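Local coordinates for periplasmic binding protein (Veillonella parvula, PDB 4LJS), which probably binds a small ligand, perhaps a metal-carrying one, outside the cytoplasmic membrane and passes it to an ABC importer, as related periplasmic binding proteins do, at residues Glu27-Val30 and Glu34-Glu37; Asp109-Val112 and Thr117-Asn120; Ala139-Gly144 and Val292-Ile297; Lys156-Leu161 and Met169-Leu174; Ile90-Leu95 and Val103-Pro108. All coordinates share one frame; numbering follows the deposited sequence. Where two conformers were deposited one is given.

Along the chain the order is contact 1, 5, 2, 4, with the 139-144 side of contact 3 falling between 2 and 4 and its 292-297 side after all the others. Contacts 2 and 5 share the run from helix 100-106 into strand 110-113, and their centres lie about 12 Å apart. Contact 1, a beta hairpin, has its centre about 13 Å from that of contact 2 and touches contacts 3 and 4 through Leu143 and Lys156. Contacts 3 and 4, with centres about 15 Å apart, meet where Ala139 and Gly296 pack on Tyr157. Four contacts thus belong to the lobe with the parallel four-stranded sheet, while contact 3 ties in the chain returning from the second sheet, consistent with a two-lobed binding protein.

Contact 1. Residues Glu27-Val30 and Glu34-Glu37; sequences ESFV and EPFE
Phe36, Val30 and Glu34 bury more surface here than any other residues of the two segments, and the ring of Phe36 does most of the touching. Its CG takes the position between the backbone N and the carbonyl carbon (chi1 69°), which folds the ring back across the partner strand. There CD1 lies 3.7 Å from Val30 CG1, and CE1 lies 3.6 Å from Ser28 CB. The other methyl of Val30, CG2, is 3.9 Å from Glu34 OE1, the two side chains crossing at about a right angle.

The backbone ladder fixes this arrangement. Ser28 and Phe36 form an antiparallel hydrogen-bonded pair. Ser28 N donates to Phe36 O at 3.1 Å. In return Phe36 N donates to Ser28 O at 2.9 Å. Nearer the turn, Val30 N donates to Glu34 O at 3.0 Å. On the face with Glu27, Phe29 CE2 packs on Pro35 CB at 3.8 Å.

Ser28 OG bonds to Ile138 N, and Phe36 also rests on Ile138, so the face bearing Ser28 and Phe36 is turned to the parallel sheet. Pro35, lacking an N-H, occupies a non-hydrogen-bonded position, so the proline costs the hairpin no cross-strand bond.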
# COMPACT_ATOMS: atom_id res chain seq x y z
N GLU A 27 15.93 -8.93 7.53
CA GLU A 27 16.65 -8.18 6.52
C GLU A 27 15.79 -7.07 5.90
O GLU A 27 14.67 -7.30 5.44
CB GLU A 27 17.16 -9.11 5.41
CG GLU A 27 17.75 -8.35 4.23
CD GLU A 27 18.19 -9.28 3.11
OE1 GLU A 27 17.37 -9.58 2.23
OE2 GLU A 27 19.37 -9.70 3.12
N SER A 28 16.34 -5.86 5.89
CA SER A 28 15.69 -4.72 5.25
C SER A 28 16.74 -4.02 4.40
O SER A 28 17.87 -4.51 4.29
CB SER A 28 15.11 -3.78 6.31
OG SER A 28 14.18 -2.86 5.75
N PHE A 29 16.39 -2.90 3.79
CA PHE A 29 17.31 -2.20 2.88
C PHE A 29 17.25 -0.69 3.09
O PHE A 29 16.17 -0.13 3.28
CB PHE A 29 16.96 -2.49 1.41
CG PHE A 29 16.92 -3.95 1.07
CD1 PHE A 29 15.80 -4.71 1.37
CD2 PHE A 29 18.01 -4.56 0.45
CE1 PHE A 29 15.76 -6.06 1.06
CE2 PHE A 29 17.98 -5.90 0.14
CZ PHE A 29 16.85 -6.66 0.44
N VAL A 30 18.40 -0.03 3.02
CA VAL A 30 18.41 1.42 3.05
C VAL A 30 18.31 1.94 1.62
O VAL A 30 17.77 3.01 1.36
CB VAL A 30 19.66 1.97 3.79
CG1 VAL A 30 19.57 1.62 5.27
CG2 VAL A 30 20.93 1.41 3.19
N GLU A 34 21.20 -2.58 -1.08
CA GLU A 34 21.97 -2.28 0.13
C GLU A 34 21.25 -2.74 1.40
O GLU A 34 20.52 -1.97 2.02
CB GLU A 34 22.32 -0.79 0.19
CG GLU A 34 23.33 -0.35 -0.87
CD GLU A 34 23.60 1.15 -0.86
OE1 GLU A 34 23.33 1.79 0.17
OE2 GLU A 34 24.08 1.68 -1.88
N PRO A 35 21.46 -4.01 1.78
CA PRO A 35 20.74 -4.59 2.92
C PRO A 35 21.39 -4.29 4.26
O PRO A 35 22.60 -4.06 4.35
CB PRO A 35 20.82 -6.10 2.64
CG PRO A 35 22.15 -6.26 1.94
CD PRO A 35 22.34 -4.99 1.12
N PHE A 36 20.58 -4.29 5.31
CA PHE A 36 21.10 -4.26 6.66
C PHE A 36 20.30 -5.25 7.48
O PHE A 36 19.15 -5.55 7.14
CB PHE A 36 21.07 -2.86 7.28
CG PHE A 36 19.68 -2.34 7.56
CD1 PHE A 36 18.90 -1.81 6.54
CD2 PHE A 36 19.17 -2.37 8.85
CE1 PHE A 36 17.63 -1.31 6.81
CE2 PHE A 36 17.90 -1.88 9.13
CZ PHE A 36 17.12 -1.34 8.10
N GLU A 37 20.90 -5.76 8.53
CA GLU A 37 20.28 -6.80 9.32
C GLU A 37 19.97 -6.25 10.70
O GLU A 37 20.74 -5.49 11.26
CB GLU A 37 21.22 -7.99 9.43
CG GLU A 37 20.53 -9.32 9.52
CD GLU A 37 21.48 -10.47 9.32
OE1 GLU A 37 22.44 -10.61 10.11
OE2 GLU A 37 21.27 -11.24 8.35

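Contact 2. Residues Asp109-Val112 and Thr117-Asn120; sequences DLLV and TFTN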
# COMPACT_ATOMS: atom_id res chain seq x y z
N ASP A 109 11.31 2.18 20.16
CA ASP A 109 12.22 1.05 20.10
C ASP A 109 12.14 0.39 18.72
O ASP A 109 12.96 -0.46 18.37
CB ASP A 109 12.01 0.06 21.27
CG ASP A 109 10.60 -0.53 21.33
OD1 ASP A 109 9.78 -0.26 20.42
OD2 ASP A 109 10.32 -1.27 22.29
N LEU A 110 11.16 0.81 17.92
CA LEU A 110 11.09 0.43 16.51
C LEU A 110 10.53 1.58 15.71
O LEU A 110 9.51 2.18 16.09
CB LEU A 110 10.24 -0.83 16.31
CG LEU A 110 9.88 -1.18 14.85
CD1 LEU A 110 11.10 -1.53 13.99
CD2 LEU A 110 8.84 -2.30 14.78
N LEU A 111 11.20 1.91 14.61
CA LEU A 111 10.65 2.87 13.65
C LEU A 111 10.40 2.16 12.33
O LEU A 111 11.28 1.46 11.82
CB LEU A 111 11.59 4.07 13.45
CG LEU A 111 11.99 4.85 14.71
CD1 LEU A 111 13.24 4.27 15.32
CD2 LEU A 111 12.16 6.34 14.42
N VAL A 112 9.19 2.31 11.81
CA VAL A 112 8.82 1.68 10.55
C VAL A 112 8.47 2.75 9.53
O VAL A 112 7.62 3.61 9.77
CB VAL A 112 7.62 0.73 10.73
CG1 VAL A 112 7.28 0.04 9.41
CG2 VAL A 112 7.90 -0.29 11.84
N THR A 117 12.46 8.06 4.81
CA THR A 117 12.21 8.40 6.20
C THR A 117 13.50 8.45 7.03
O THR A 117 13.61 9.21 7.99
CB THR A 117 11.25 7.40 6.88
OG1 THR A 117 10.10 7.19 6.04
CG2 THR A 117 10.80 7.91 8.24
N PHE A 118 14.47 7.62 6.66
CA PHE A 118 15.61 7.36 7.53
C PHE A 118 16.95 7.88 7.01
O PHE A 118 17.90 7.13 6.81
CB PHE A 118 15.66 5.87 7.87
CG PHE A 118 14.39 5.37 8.49
CD1 PHE A 118 14.04 5.76 9.78
CD2 PHE A 118 13.53 4.55 7.78
CE1 PHE A 118 12.86 5.32 10.36
CE2 PHE A 118 12.34 4.11 8.35
CZ PHE A 118 12.01 4.49 9.65
N THR A 119 16.99 9.19 6.76
CA THR A 119 18.22 9.87 6.42
C THR A 119 18.33 11.06 7.37
O THR A 119 17.39 11.35 8.11
CB THR A 119 18.19 10.40 4.98
OG1 THR A 119 17.25 11.49 4.89
CG2 THR A 119 17.80 9.29 4.00
N ASN A 120 19.46 11.76 7.32
CA ASN A 120 19.68 12.91 8.20
C ASN A 120 18.81 14.11 7.83
O ASN A 120 18.76 15.10 8.55
CB ASN A 120 21.15 13.30 8.23
CG ASN A 120 21.61 13.96 6.93
OD1 ASN A 120 21.00 13.77 5.87
ND2 ASN A 120 22.68 14.73 7.01
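Apolar contact between Leu111 and Phe118 carries this meeting of a strand with the loop that follows it. No hydrogen bond crosses from one segment to the other, and only 124 Å² is buried in all, so the evidence lies in how one ring is placed. CE1 of Phe118 comes to 3.6 Å from Leu111 CB, and CZ lies 3.8 Å from the same carbon. The methylene of the leucine therefore does the touching, not its branched end, and it approaches the ring obliquely. With CG anti to the carbonyl carbon (chi1 -57°), Phe118 carries its ring toward the strand across a gap of 9.1 Å between Leu111 CA and Phe118 CA.

Contacts between ring and backbone come second. Phe118 CZ points at the main chain: Val112 C stands 3.9 Å away at the ring edge, near its plane, and Leu111 O is 3.8 Å from CZ. Val112 takes part through its main chain, since its side chain leaves the strand on the side away from the loop. Over one face of the ring, offset toward the rim, Thr117 CB lies 3.7 Å above the plane.

Polar bonds act within the loop and at its ends, Thr117 OG1 pairing with Trp114 N.

In the parallel sheet, strand 110-113 runs between strands 47-50 and 135-138. Phe118 extends over the latter onto Val136 and Ile138, Leu111 CD2 meets Val103 CG1 of helix 100-106 at 3.7 Å, and Val112 packs on Tyr157 of helix 151-164.

Contact 3. Residues Ala139-Gly144 and Val292-Ile297; sequences AESSLG and VYSPGI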
# COMPACT_ATOMS: atom_id res chain seq x y z
N ALA A 139 10.17 -0.27 4.26
CA ALA A 139 9.40 -0.94 3.21
C ALA A 139 10.24 -1.11 1.94
O ALA A 139 10.69 -0.13 1.35
CB ALA A 139 8.15 -0.16 2.89
N GLU A 140 10.43 -2.36 1.51
CA GLU A 140 11.19 -2.62 0.29
C GLU A 140 10.57 -1.96 -0.95
O GLU A 140 11.28 -1.54 -1.85
CB GLU A 140 11.36 -4.12 0.06
CG GLU A 140 12.24 -4.44 -1.12
CD GLU A 140 12.26 -5.91 -1.48
OE1 GLU A 140 11.52 -6.69 -0.83
OE2 GLU A 140 13.01 -6.29 -2.40
N SER A 141 9.24 -1.85 -0.98
CA SER A 141 8.59 -1.25 -2.15
C SER A 141 8.72 0.27 -2.21
O SER A 141 8.24 0.90 -3.16
CB SER A 141 7.11 -1.64 -2.19
OG SER A 141 6.41 -1.04 -1.11
N SER A 142 9.37 0.86 -1.21
CA SER A 142 9.64 2.30 -1.22
C SER A 142 11.05 2.66 -1.72
O SER A 142 11.43 3.83 -1.71
CB SER A 142 9.43 2.88 0.18
OG SER A 142 10.48 2.50 1.04
N LEU A 143 11.81 1.67 -2.18
CA LEU A 143 13.23 1.89 -2.50
C LEU A 143 13.47 2.61 -3.82
O LEU A 143 14.59 3.06 -4.10
CB LEU A 143 14.01 0.57 -2.48
CG LEU A 143 14.10 -0.15 -1.14
CD1 LEU A 143 14.78 -1.51 -1.31
CD2 LEU A 143 14.82 0.69 -0.11
N GLY A 144 12.44 2.71 -4.66
CA GLY A 144 12.57 3.43 -5.91
C GLY A 144 11.91 2.74 -7.08
O GLY A 144 11.71 1.52 -7.06
N VAL A 292 -2.41 0.65 -3.93
CA VAL A 292 -1.56 0.15 -5.02
C VAL A 292 -0.16 0.75 -5.04
O VAL A 292 0.61 0.51 -5.97
CB VAL A 292 -2.20 0.35 -6.41
CG1 VAL A 292 -3.50 -0.42 -6.52
CG2 VAL A 292 -2.43 1.82 -6.69
N TYR A 293 0.17 1.52 -4.02
CA TYR A 293 1.53 2.05 -3.91
C TYR A 293 2.01 1.85 -2.47
O TYR A 293 1.50 2.50 -1.56
CB TYR A 293 1.56 3.52 -4.34
CG TYR A 293 2.95 4.11 -4.38
CD1 TYR A 293 3.54 4.60 -3.22
CD2 TYR A 293 3.67 4.17 -5.56
CE1 TYR A 293 4.81 5.14 -3.24
CE2 TYR A 293 4.95 4.72 -5.59
CZ TYR A 293 5.51 5.20 -4.42
OH TYR A 293 6.78 5.74 -4.42
N SER A 294 2.98 0.95 -2.28
CA SER A 294 3.40 0.48 -0.95
C SER A 294 2.25 0.32 0.03
O SER A 294 2.27 0.93 1.09
CB SER A 294 4.42 1.44 -0.33
OG SER A 294 5.60 1.52 -1.09
N PRO A 295 1.24 -0.48 -0.31
CA PRO A 295 -0.00 -0.45 0.48
C PRO A 295 0.04 -1.27 1.76
O PRO A 295 -0.80 -1.06 2.63
CB PRO A 295 -1.03 -1.06 -0.48
CG PRO A 295 -0.22 -2.02 -1.29
CD PRO A 295 1.15 -1.41 -1.45
N GLY A 296 0.99 -2.19 1.88
CA GLY A 296 0.98 -3.12 3.00
C GLY A 296 -0.34 -3.88 2.99
O GLY A 296 -0.81 -4.31 1.94
N ILE A 297 -0.96 -4.01 4.16
CA ILE A 297 -2.22 -4.74 4.29
C ILE A 297 -3.34 -4.25 3.35
O ILE A 297 -4.24 -5.02 3.01
CB ILE A 297 -2.72 -4.75 5.77
CG1 ILE A 297 -3.76 -5.85 6.00
CG2 ILE A 297 -3.26 -3.39 6.19
CD1 ILE A 297 -3.29 -7.24 5.63
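Ser141 holds its OG between the backbone N and the carbonyl carbon (chi1 68°), while Ser294 turns OG anti to its carbonyl carbon (chi1 -62°); these two rotations bring the hydroxyls to 2.7 Å, Ser294 OG donating to Ser141 OG. The approach is narrow: Ser141 OG also lies 3.3 Å from Ser294 CB, and little else of the two segments meets. Ser294 adopts positive phi (37°), part of the bend that presents its side chain to the 3-10 turn at 140-142.

The bond links two distant loops, one following strand 135-138 of the parallel sheet, the other following strand 284-288 of the second sheet. The contact's centre lies about 6 Å from the centre of the chain, a place consistent with the junction between the lobes of a periplasmic binding protein.

Glu154 of helix 151-164 spans both loops, its OE2 pairing with Ser141 OG and its OE1 with Gly296 N. Within the turn, Ala139 O accepts twice, from Ser142 N at 3.0 Å and from Ser142 OG at 2.7 Å, the latter in the carbonyl plane on a lone pair. Ser142 OG also pairs with Lys115 N, and Ser142 O binds a glycerol that probably came from the crystallisation liquor.

Contact 4. Residues Lys156-Leu161 and Met169-Leu174; sequences KYIRDL and MEAERL
Arg159 and Glu172 form a salt bridge across an antiparallel helical hairpin, in which helix 151-164 turns back into helix 168-188. The two short segments run at 164° to each other, their axes 8.7 Å apart at closest approach. Arg159 NE donates to Glu172 OE1 at 2.8 Å, and the oxygen lies close to the guanidinium plane, met nearly along its own C-O axis. NH2 adds a weak second bond to the same OE1 at 3.3 Å, so one carboxylate oxygen takes both N-H groups. Guanidinium and carboxylate are nearly coplanar, 18° apart, with the acid at the guanidinium edge.

Beside this pair the helices touch where Ala171 faces Ile158. Ala171 CB sits 3.8 Å from Ile158 O and 4.1 Å from Ile158 CG2, and the short alanine side chain permits the backbones to draw in to 5.6 Å between Arg159 CA and Ala171 CA.

What positions the ions is bending in both chains: that of Arg159 folds at chi3 (-79°) and that of Glu172 at chi2, each bringing its end nearer to the other helix than its first bond would suggest. Further out, Ile158 also packs on Ile175 and Met178 of the second helix, whose length is consistent with the spine that joins the two lobes in related binding proteins. On another side of helix 151-164, Asp160 OD2 receives Tyr137 OH as a partner and is met nearly along its C-O axis by Lys156 NZ at 2.9 Å.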
# COMPACT_ATOMS: atom_id res chain seq x y z
N LYS A 156 6.02 -10.08 1.78
CA LYS A 156 7.18 -10.21 2.65
C LYS A 156 7.12 -9.14 3.74
O LYS A 156 7.48 -9.39 4.89
CB LYS A 156 8.48 -10.07 1.85
CG LYS A 156 9.71 -9.80 2.74
CD LYS A 156 11.02 -9.78 1.96
CE LYS A 156 12.21 -9.36 2.83
NZ LYS A 156 12.18 -7.90 3.20
N TYR A 157 6.67 -7.95 3.35
CA TYR A 157 6.54 -6.83 4.26
C TYR A 157 5.64 -7.24 5.42
O TYR A 157 5.99 -7.08 6.59
CB TYR A 157 5.93 -5.64 3.51
CG TYR A 157 5.68 -4.39 4.33
CD1 TYR A 157 6.70 -3.48 4.57
CD2 TYR A 157 4.41 -4.11 4.84
CE1 TYR A 157 6.47 -2.32 5.29
CE2 TYR A 157 4.17 -2.95 5.57
CZ TYR A 157 5.20 -2.06 5.79
OH TYR A 157 4.99 -0.91 6.51
N ILE A 158 4.48 -7.79 5.08
CA ILE A 158 3.52 -8.24 6.08
C ILE A 158 4.13 -9.35 6.94
O ILE A 158 3.99 -9.36 8.16
CB ILE A 158 2.22 -8.70 5.40
CG1 ILE A 158 1.54 -7.51 4.73
CG2 ILE A 158 1.29 -9.35 6.40
CD1 ILE A 158 0.35 -7.85 3.90
N ARG A 159 4.84 -10.26 6.29
CA ARG A 159 5.45 -11.39 6.97
C ARG A 159 6.55 -10.93 7.94
O ARG A 159 6.66 -11.46 9.05
CB ARG A 159 6.00 -12.35 5.92
CG ARG A 159 6.51 -13.66 6.45
CD ARG A 159 6.84 -14.62 5.30
NE ARG A 159 5.65 -15.26 4.74
CZ ARG A 159 5.26 -15.16 3.47
NH1 ARG A 159 5.97 -14.43 2.61
NH2 ARG A 159 4.17 -15.80 3.05
N ASP A 160 7.36 -9.96 7.52
CA ASP A 160 8.42 -9.41 8.37
C ASP A 160 7.85 -8.76 9.62
O ASP A 160 8.33 -8.99 10.73
CB ASP A 160 9.25 -8.38 7.61
CG ASP A 160 10.19 -9.01 6.60
OD1 ASP A 160 10.49 -10.22 6.73
OD2 ASP A 160 10.65 -8.29 5.68
N LEU A 161 6.83 -7.93 9.45
CA LEU A 161 6.21 -7.28 10.59
C LEU A 161 5.58 -8.35 11.49
O LEU A 161 5.68 -8.26 12.71
CB LEU A 161 5.19 -6.23 10.13
CG LEU A 161 5.86 -4.99 9.53
CD1 LEU A 161 4.83 -4.02 8.94
CD2 LEU A 161 6.73 -4.27 10.57
N MSE A 169 0.99 -16.17 12.86
CA MSE A 169 -0.27 -16.78 12.46
C MSE A 169 -1.19 -15.75 11.78
O MSE A 169 -1.78 -16.02 10.74
CB MSE A 169 -0.96 -17.42 13.66
CG MSE A 169 -2.20 -18.21 13.29
SE MSE A 169 -3.82 -17.39 13.97
CE MSE A 169 -3.81 -18.20 15.73
N GLU A 170 -1.29 -14.56 12.37
CA GLU A 170 -2.13 -13.51 11.81
C GLU A 170 -1.60 -13.05 10.45
O GLU A 170 -2.37 -12.82 9.52
CB GLU A 170 -2.24 -12.33 12.79
CG GLU A 170 -3.00 -12.65 14.08
CD GLU A 170 -2.15 -13.34 15.16
OE1 GLU A 170 -1.03 -13.80 14.86
OE2 GLU A 170 -2.61 -13.43 16.32
N ALA A 171 -0.28 -12.93 10.33
CA ALA A 171 0.33 -12.52 9.07
C ALA A 171 0.05 -13.53 7.95
O ALA A 171 -0.32 -13.16 6.84
CB ALA A 171 1.83 -12.31 9.24
N GLU A 172 0.20 -14.82 8.27
CA GLU A 172 -0.00 -15.86 7.28
C GLU A 172 -1.45 -15.96 6.83
O GLU A 172 -1.72 -16.21 5.66
CB GLU A 172 0.48 -17.22 7.80
CG GLU A 172 1.99 -17.38 7.74
CD GLU A 172 2.56 -17.14 6.34
OE1 GLU A 172 3.59 -16.44 6.23
OE2 GLU A 172 1.97 -17.66 5.36
N ARG A 173 -2.38 -15.78 7.76
CA ARG A 173 -3.80 -15.81 7.41
C ARG A 173 -4.12 -14.66 6.45
O ARG A 173 -4.81 -14.86 5.44
CB ARG A 173 -4.67 -15.71 8.65
CG ARG A 173 -6.16 -15.65 8.36
CD ARG A 173 -6.95 -15.36 9.63
NE ARG A 173 -6.32 -14.30 10.40
CZ ARG A 173 -6.53 -13.00 10.22
NH1 ARG A 173 -7.38 -12.59 9.28
NH2 ARG A 173 -5.90 -12.12 10.98
N LEU A 174 -3.62 -13.47 6.75
CA LEU A 174 -3.86 -12.30 5.90
C LEU A 174 -3.28 -12.48 4.50
O LEU A 174 -3.92 -12.18 3.50
CB LEU A 174 -3.30 -11.03 6.55
CG LEU A 174 -4.01 -10.63 7.85
CD1 LEU A 174 -3.22 -9.54 8.55
CD2 LEU A 174 -5.44 -10.19 7.57

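Contact 5. Residues Ile90-Leu95 and Val103-Pro108; sequences IPYKDL and VLMMKP
The Tyr92 ring carries the terminal methyl of Met106 over one face and meets Met105 obliquely near its hydroxyl end; the ring of Tyr97 joins it edge-to-face. The site belongs to the beta-alpha-beta crossover from strand 67-71 to strand 110-113, where the loop at 90-95 lies against the end of helix 100-106. Both methionines are selenomethionines.

Met106 CE makes a CH-pi contact, 3.8 Å from the ring centroid and 20° off the normal. It is displaced toward the CB side of the ring, with Tyr92 CG its nearest atom at 3.6 Å. The Met106 chain, extended beyond CG, slides past the tyrosine in the opposite direction, which leaves SE 4.6 Å from the centroid in a Met-aromatic contact. Met105 SE approaches Tyr92 OH at 3.6 Å, but this residue has two conformers, so the second Met-aromatic contact is less certain.

Ala69 of strand 67-71 touches both Tyr92 and Met106, placing the pair against the parallel sheet. On the loop side, the segment is closed on itself by Lys93, whose NZ donates to Ile90 O at 2.6 Å, in the carbonyl plane and on a lone pair.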
# COMPACT_ATOMS: atom_id res chain seq x y z
N ILE A 90 -4.19 5.98 18.72
CA ILE A 90 -2.79 6.35 18.54
C ILE A 90 -2.56 7.77 19.04
O ILE A 90 -3.20 8.71 18.57
CB ILE A 90 -2.35 6.21 17.08
CG1 ILE A 90 -2.47 4.75 16.63
CG2 ILE A 90 -0.92 6.71 16.87
CD1 ILE A 90 -2.31 4.56 15.13
N PRO A 91 -1.67 7.93 20.04
CA PRO A 91 -1.35 9.21 20.68
C PRO A 91 -0.89 10.31 19.70
O PRO A 91 -1.43 11.41 19.75
CB PRO A 91 -0.23 8.85 21.65
CG PRO A 91 -0.47 7.41 21.97
CD PRO A 91 -0.98 6.80 20.70
N TYR A 92 0.09 10.03 18.84
CA TYR A 92 0.61 11.06 17.94
C TYR A 92 0.29 10.75 16.49
O TYR A 92 0.73 9.72 15.97
CB TYR A 92 2.13 11.20 18.09
CG TYR A 92 2.63 11.65 19.45
CD1 TYR A 92 2.74 13.00 19.77
CD2 TYR A 92 3.02 10.72 20.41
CE1 TYR A 92 3.22 13.42 21.03
CE2 TYR A 92 3.49 11.12 21.67
CZ TYR A 92 3.59 12.47 21.97
OH TYR A 92 4.07 12.86 23.20
N LYS A 93 -0.44 11.64 15.83
CA LYS A 93 -0.83 11.45 14.43
C LYS A 93 -0.36 12.58 13.51
O LYS A 93 -0.17 12.37 12.32
CB LYS A 93 -2.35 11.35 14.29
CG LYS A 93 -3.01 10.11 14.87
CD LYS A 93 -4.52 10.31 14.88
CE LYS A 93 -5.26 9.15 15.52
NZ LYS A 93 -5.18 9.17 17.01
N ASP A 94 -0.24 13.78 14.06
CA ASP A 94 0.01 14.98 13.25
C ASP A 94 1.43 15.01 12.68
O ASP A 94 2.41 14.79 13.41
CB ASP A 94 -0.24 16.23 14.09
CG ASP A 94 -0.47 17.46 13.25
OD1 ASP A 94 0.50 17.92 12.60
OD2 ASP A 94 -1.60 17.98 13.25
N LEU A 95 1.54 15.32 11.39
CA LEU A 95 2.83 15.38 10.69
C LEU A 95 3.80 16.42 11.25
O LEU A 95 4.99 16.38 10.95
CB LEU A 95 2.65 15.63 9.19
CG LEU A 95 2.22 14.40 8.39
CD1 LEU A 95 1.85 14.80 6.97
CD2 LEU A 95 3.33 13.34 8.41
N VAL A 103 10.50 12.88 17.57
CA VAL A 103 10.65 11.42 17.62
C VAL A 103 11.66 10.96 18.68
O VAL A 103 11.45 9.94 19.33
CB VAL A 103 10.95 10.83 16.24
CG1 VAL A 103 11.25 9.34 16.34
CG2 VAL A 103 9.76 11.06 15.32
N LEU A 104 12.74 11.73 18.88
CA LEU A 104 13.66 11.46 19.98
C LEU A 104 12.93 11.47 21.33
O LEU A 104 13.14 10.59 22.15
CB LEU A 104 14.82 12.47 19.98
CG LEU A 104 15.93 12.21 18.94
CD1 LEU A 104 16.88 13.41 18.81
CD2 LEU A 104 16.72 10.95 19.28
N MSE A 105 12.08 12.47 21.53
CA MSE A 105 11.31 12.62 22.77
C MSE A 105 10.41 11.41 23.04
O MSE A 105 10.18 11.05 24.19
CB MSE A 105 10.47 13.91 22.73
CG MSE A 105 9.44 14.06 23.85
SE MSE A 105 7.68 13.27 23.46
CE MSE A 105 7.21 14.35 21.89
N MSE A 106 9.92 10.80 21.97
CA MSE A 106 9.01 9.67 22.07
C MSE A 106 9.72 8.39 22.48
O MSE A 106 9.08 7.45 22.96
CB MSE A 106 8.33 9.43 20.72
CG MSE A 106 7.36 10.50 20.32
SE MSE A 106 6.71 10.21 18.52
CE MSE A 106 5.96 12.00 18.24
N LYS A 107 11.03 8.34 22.24
CA LYS A 107 11.86 7.18 22.56
C LYS A 107 11.31 5.88 21.98
O LYS A 107 10.90 4.98 22.72
CB LYS A 107 12.04 7.04 24.08
CG LYS A 107 12.84 8.18 24.69
CD LYS A 107 13.13 7.95 26.17
CE LYS A 107 14.06 6.77 26.38
NZ LYS A 107 14.67 6.82 27.74
N PRO A 108 11.29 5.78 20.64
CA PRO A 108 10.78 4.55 20.04
C PRO A 108 11.78 3.41 20.22
O PRO A 108 12.97 3.67 20.42
CB PRO A 108 10.69 4.91 18.56
CG PRO A 108 11.82 5.89 18.37
CD PRO A 108 11.82 6.72 19.63